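Local coordinates for universal stress protein A-like protein (Arabidopsis thaliana, PDB 2GM3), which binds AMP as a member of the universal stress protein A family and assembles into homohexamers, at the interface of chains A and B. Residues are numbered along the deposited sequence; one frame, centred on the assembly and turned at random. Chains: chain A/B, unknown protein.

Contact 1: the interface of chains A and B. Residues chain A 6, 126; chain B 33, 37, 40.
A:Thr6, the first residue of strand 6-11, meets the C-terminal turn of helix 25-39 of the partner chain, and its hydroxyl is the hub of the hydrogen bonding here. A:Thr6 OG1 donates to the backbone carbonyl B:Lys37 O at 2.5 Å, pointing at one of the carbonyl's lone pairs, within its plane, with a C=O...O angle of 126°. That same oxygen accepts from B:Arg40 NH1, 3.1 Å away, so one hydroxyl is used as donor and acceptor at once and its rotation should be well fixed. The arginine bond is moderately bent, 146° at the hydrogen, and the hydroxyl sits at the guanidinium edge close to its plane. What presents OG1 to both partners is the first torsion of A:Thr6 (chi1 -72°), which turns the hydroxyl away from the carbonyl carbon, toward the backbone N side. The methyl CG2 of the same residue lies against B:Lys37 O.

The charged pair is looser. B:Lys37 NZ forms a salt bridge with the carboxylate oxygen OD1 of A:Asp126 at 3.6 Å, the two side chains crossing at about a right angle. The lysine chain bends at chi2 and then runs on extended, which brings its CD and CE alongside the carboxylate as well as the terminal amino nitrogen NZ; CE to A:Asp126 OD1 is 3.3 Å. A:Asp126 OD2 also lies 6.2 Å from B:Arg40 NH1, where the opposite charges may attract weakly at long range, without contact.

Van der Waals contact completes the patch. Within chain B, the methylene CB of B:Lys37 rests over one face of the B:Trp33 indole, toward its rim, so the ring backs the root of the lysine chain. The benzo side of that indole touches the chain A backbone, with B:Trp33 CZ2 at 3.3 Å from the carbonyl oxygen A:Asp126 O.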
ATOM      1  N   THR A   6      -5.103   4.070  13.320  1.00 57.14           N
ATOM      2  CA  THR A   6      -4.270   3.317  12.418  1.00 57.06           C
ATOM      3  C   THR A   6      -2.928   4.001  12.299  1.00 57.69           C
ATOM      4  O   THR A   6      -2.855   5.200  11.993  1.00 57.81           O
ATOM      5  CB  THR A   6      -4.957   3.160  11.080  1.00 56.95           C
ATOM      6  OG1 THR A   6      -6.043   2.245  11.239  1.00 56.33           O
ATOM      7  CG2 THR A   6      -4.004   2.620  10.046  1.00 56.18           C
ATOM      8  N   ASP A 126       0.641  -0.085  11.241  1.00 57.75           N
ATOM      9  CA  ASP A 126      -0.346  -0.919  10.639  1.00 57.08           C
ATOM     10  C   ASP A 126      -0.008  -1.074   9.160  1.00 57.08           C
ATOM     11  O   ASP A 126      -0.168  -2.155   8.611  1.00 57.16           O
ATOM     12  CB  ASP A 126      -1.720  -0.339  10.858  1.00 57.09           C
ATOM     13  CG  ASP A 126      -2.115  -0.338  12.318  1.00 57.84           C
ATOM     14  OD1 ASP A 126      -2.253  -1.422  12.921  1.00 58.56           O
ATOM     15  OD2 ASP A 126      -2.284   0.760  12.873  1.00 60.62           O
TER
ATOM     16  N   TRP B  33      -7.841  -6.880   6.612  1.00 58.74           N
ATOM     17  CA  TRP B  33      -6.959  -5.864   7.131  1.00 58.82           C
ATOM     18  C   TRP B  33      -7.446  -4.492   6.662  1.00 59.17           C
ATOM     19  O   TRP B  33      -7.524  -3.552   7.456  1.00 58.73           O
ATOM     20  CB  TRP B  33      -5.503  -6.103   6.752  1.00 58.58           C
ATOM     21  CG  TRP B  33      -4.653  -5.003   7.272  1.00 59.12           C
ATOM     22  CD1 TRP B  33      -4.029  -4.946   8.492  1.00 57.56           C
ATOM     23  CD2 TRP B  33      -4.380  -3.765   6.614  1.00 57.07           C
ATOM     24  NE1 TRP B  33      -3.357  -3.759   8.610  1.00 58.23           N
ATOM     25  CE2 TRP B  33      -3.559  -3.011   7.475  1.00 57.97           C
ATOM     26  CE3 TRP B  33      -4.712  -3.241   5.358  1.00 58.14           C
ATOM     27  CZ2 TRP B  33      -3.067  -1.746   7.128  1.00 57.86           C
ATOM     28  CZ3 TRP B  33      -4.233  -1.972   5.003  1.00 57.80           C
ATOM     29  CH2 TRP B  33      -3.421  -1.244   5.892  1.00 58.95           C
ATOM     30  N   LYS B  37      -8.102  -1.678   9.336  1.00 59.74           N
ATOM     31  CA  LYS B  37      -7.141  -0.622   9.538  1.00 58.68           C
ATOM     32  C   LYS B  37      -7.344   0.605   8.640  1.00 58.15           C
ATOM     33  O   LYS B  37      -6.957   1.707   9.004  1.00 57.88           O
ATOM     34  CB  LYS B  37      -5.748  -1.213   9.516  1.00 58.91           C
ATOM     35  CG  LYS B  37      -5.612  -2.350  10.508  1.00 58.17           C
ATOM     36  CD  LYS B  37      -5.831  -1.825  11.919  1.00 59.43           C
ATOM     37  CE  LYS B  37      -5.221  -2.751  12.955  1.00 60.01           C
ATOM     38  NZ  LYS B  37      -5.447  -2.206  14.315  1.00 60.46           N
ATOM     39  N   ARG B  40     -11.921   1.146   8.954  1.00 55.54           N
ATOM     40  CA  ARG B  40     -12.239   1.283  10.388  1.00 55.65           C
ATOM     41  C   ARG B  40     -13.752   1.419  10.551  1.00 56.03           C
ATOM     42  O   ARG B  40     -14.512   0.741   9.847  1.00 56.26           O
ATOM     43  CB  ARG B  40     -11.524   2.474  11.063  1.00 55.22           C
ATOM     44  CG  ARG B  40     -10.069   2.615  10.696  1.00 54.93           C
ATOM     45  CD  ARG B  40      -9.476   3.929  11.234  1.00 54.19           C
ATOM     46  NE  ARG B  40      -9.801   4.143  12.641  1.00 51.26           N
ATOM     47  CZ  ARG B  40      -9.116   3.646  13.670  1.00 49.07           C
ATOM     48  NH1 ARG B  40      -8.048   2.891  13.476  1.00 48.25           N
ATOM     49  NH2 ARG B  40      -9.500   3.916  14.897  1.00 46.63           N
TER

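Contact 2: the interface of chains A and B. Residues chain A 5-6, 42, 45-46; chain B 38, 40-42.
The loop that follows helix 25-39 in chain B packs against the same loop of chain A, where it leads into strand 46-54, and B:Arg40 and A:Asp45 form a charged pair between them. B:Arg40 NE donates to the carboxylate oxygen A:Asp45 OD1 at 2.8 Å in a fairly straight salt-bridging hydrogen bond, 158° at the hydrogen. The oxygen offers its anti lone pair, and although the carboxylate and guanidinium planes stand 73° apart, OD1 itself lies near the guanidinium plane. A bend in the arginine chain at chi3 (48°) turns NE toward this oxygen. The backbone carbonyl A:Asp45 O sits over one guanidinium face, near its rim, while A:Pro5 CA lies 3.7 Å from B:Arg40 CZ.

Close to the two-fold axis, A:Asn42 and B:Asn42 reach toward each other from their own chains and stack their amides almost parallel, with A:Asn42 CG 3.4 Å from B:Asn42 CG. B:Asn42 ND2 also lies beside the A:Asp45 carboxylate, 3.4 Å from OD1. On the strand side, the A:Phe46 ring reaches the end of the partner helix through its para carbon, CZ lying 3.6 Å from the backbone oxygen B:Ile38 O. Repeated by the symmetry, the arginine-aspartate pair ties the two loops together on both sides of the asparagine stack and should help hold the paired subunits in register within the oligomer.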
ATOM      1  N   PRO A   5      -6.491   3.768  16.502  1.00 56.59           N
ATOM      2  CA  PRO A   5      -6.007   4.678  15.464  1.00 57.07           C
ATOM      3  C   PRO A   5      -4.951   3.986  14.638  1.00 57.16           C
ATOM      4  O   PRO A   5      -4.035   3.361  15.190  1.00 57.54           O
ATOM      5  CB  PRO A   5      -5.413   5.876  16.246  1.00 56.77           C
ATOM      6  CG  PRO A   5      -5.243   5.414  17.616  1.00 55.96           C
ATOM      7  CD  PRO A   5      -6.244   4.305  17.850  1.00 57.22           C
ATOM      8  N   THR A   6      -5.103   4.070  13.320  1.00 57.14           N
ATOM      9  CA  THR A   6      -4.270   3.317  12.418  1.00 57.06           C
ATOM     10  C   THR A   6      -2.928   4.001  12.299  1.00 57.69           C
ATOM     11  O   THR A   6      -2.855   5.200  11.993  1.00 57.81           O
ATOM     12  CB  THR A   6      -4.957   3.160  11.080  1.00 56.95           C
ATOM     13  OG1 THR A   6      -6.043   2.245  11.239  1.00 56.33           O
ATOM     14  CG2 THR A   6      -4.004   2.620  10.046  1.00 56.18           C
ATOM     15  N   ASN A  42     -10.978  12.283   8.602  1.00 56.39           N
ATOM     16  CA  ASN A  42     -10.958  11.457   9.812  1.00 56.54           C
ATOM     17  C   ASN A  42      -9.609  11.449  10.480  1.00 57.04           C
ATOM     18  O   ASN A  42      -8.966  10.417  10.607  1.00 57.01           O
ATOM     19  CB  ASN A  42     -11.417  10.045   9.487  1.00 55.95           C
ATOM     20  CG  ASN A  42     -12.852  10.012   9.050  1.00 55.32           C
ATOM     21  OD1 ASN A  42     -13.731  10.568   9.735  1.00 54.48           O
ATOM     22  ND2 ASN A  42     -13.109   9.408   7.890  1.00 53.15           N
ATOM     23  N   ASP A  45      -8.518   9.129  13.366  1.00 59.55           N
ATOM     24  CA  ASP A  45      -8.547   7.698  13.094  1.00 59.60           C
ATOM     25  C   ASP A  45      -7.184   7.180  12.614  1.00 59.12           C
ATOM     26  O   ASP A  45      -6.960   5.984  12.522  1.00 58.90           O
ATOM     27  CB  ASP A  45      -9.701   7.380  12.131  1.00 59.74           C
ATOM     28  CG  ASP A  45     -11.071   7.373  12.838  1.00 62.10           C
ATOM     29  OD1 ASP A  45     -11.582   6.265  13.143  1.00 65.73           O
ATOM     30  OD2 ASP A  45     -11.648   8.459  13.116  1.00 63.27           O
ATOM     31  N   PHE A  46      -6.270   8.105  12.344  1.00 58.93           N
ATOM     32  CA  PHE A  46      -4.938   7.784  11.841  1.00 58.93           C
ATOM     33  C   PHE A  46      -3.840   8.533  12.590  1.00 59.20           C
ATOM     34  O   PHE A  46      -4.038   9.665  13.025  1.00 59.57           O
ATOM     35  CB  PHE A  46      -4.857   8.094  10.334  1.00 58.48           C
ATOM     36  CG  PHE A  46      -5.782   7.251   9.509  1.00 58.09           C
ATOM     37  CD1 PHE A  46      -7.108   7.633   9.320  1.00 57.66           C
ATOM     38  CD2 PHE A  46      -5.343   6.057   8.972  1.00 55.67           C
ATOM     39  CE1 PHE A  46      -7.967   6.841   8.592  1.00 56.93           C
ATOM     40  CE2 PHE A  46      -6.185   5.260   8.252  1.00 57.25           C
ATOM     41  CZ  PHE A  46      -7.506   5.644   8.043  1.00 56.97           C
TER
ATOM     42  N   ILE B  38      -8.020   0.429   7.513  1.00 57.54           N
ATOM     43  CA  ILE B  38      -8.249   1.540   6.593  1.00 57.32           C
ATOM     44  C   ILE B  38      -9.674   2.067   6.711  1.00 57.00           C
ATOM     45  O   ILE B  38      -9.889   3.259   6.913  1.00 57.33           O
ATOM     46  CB  ILE B  38      -7.982   1.123   5.113  1.00 57.29           C
ATOM     47  CG1 ILE B  38      -6.523   0.638   4.924  1.00 57.68           C
ATOM     48  CG2 ILE B  38      -8.436   2.242   4.119  1.00 56.01           C
ATOM     49  CD1 ILE B  38      -5.465   1.678   5.201  1.00 58.25           C
ATOM     50  N   ARG B  40     -11.921   1.146   8.954  1.00 55.54           N
ATOM     51  CA  ARG B  40     -12.239   1.283  10.388  1.00 55.65           C
ATOM     52  C   ARG B  40     -13.752   1.419  10.551  1.00 56.03           C
ATOM     53  O   ARG B  40     -14.512   0.741   9.847  1.00 56.26           O
ATOM     54  CB  ARG B  40     -11.524   2.474  11.063  1.00 55.22           C
ATOM     55  CG  ARG B  40     -10.069   2.615  10.696  1.00 54.93           C
ATOM     56  CD  ARG B  40      -9.476   3.929  11.234  1.00 54.19           C
ATOM     57  NE  ARG B  40      -9.801   4.143  12.641  1.00 51.26           N
ATOM     58  CZ  ARG B  40      -9.116   3.646  13.670  1.00 49.07           C
ATOM     59  NH1 ARG B  40      -8.048   2.891  13.476  1.00 48.25           N
ATOM     60  NH2 ARG B  40      -9.500   3.916  14.897  1.00 46.63           N
ATOM     61  N   SER B  41     -14.186   2.311  11.437  1.00 55.95           N
ATOM     62  CA  SER B  41     -15.603   2.573  11.577  1.00 56.28           C
ATOM     63  C   SER B  41     -16.132   3.591  10.562  1.00 56.29           C
ATOM     64  O   SER B  41     -17.323   3.858  10.540  1.00 56.40           O
ATOM     65  CB  SER B  41     -15.955   3.006  13.014  1.00 56.54           C
ATOM     66  OG  SER B  41     -15.470   4.312  13.284  1.00 57.15           O
ATOM     67  N   ASN B  42     -15.264   4.149   9.721  1.00 56.53           N
ATOM     68  CA  ASN B  42     -15.674   5.186   8.751  1.00 56.63           C
ATOM     69  C   ASN B  42     -16.203   4.586   7.458  1.00 57.04           C
ATOM     70  O   ASN B  42     -15.641   4.728   6.379  1.00 57.04           O
ATOM     71  CB  ASN B  42     -14.532   6.182   8.491  1.00 56.01           C
ATOM     72  CG  ASN B  42     -14.140   6.934   9.731  1.00 55.80           C
ATOM     73  OD1 ASN B  42     -15.003   7.475  10.448  1.00 55.54           O
ATOM     74  ND2 ASN B  42     -12.839   6.960  10.024  1.00 54.81           N
TER

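Contact 1 and contact 2 are neighbouring patches of one two-fold interface, the centres of their C-alpha atoms about 7 Å apart. They share A:Thr6 and B:Arg40, and both draw on helix 25-39 of chain B and the start of strand 6-11 of chain A. Contact 1 centres on the end of that helix, and contact 2 more on the loop after it, where B:Arg40 serves both. Each has its twin with the chains exchanged, so that the polar contacts recur on both sides of the two-fold axis. The protein is a homohexamer, so this pairing plausibly represents one of its subunit interfaces.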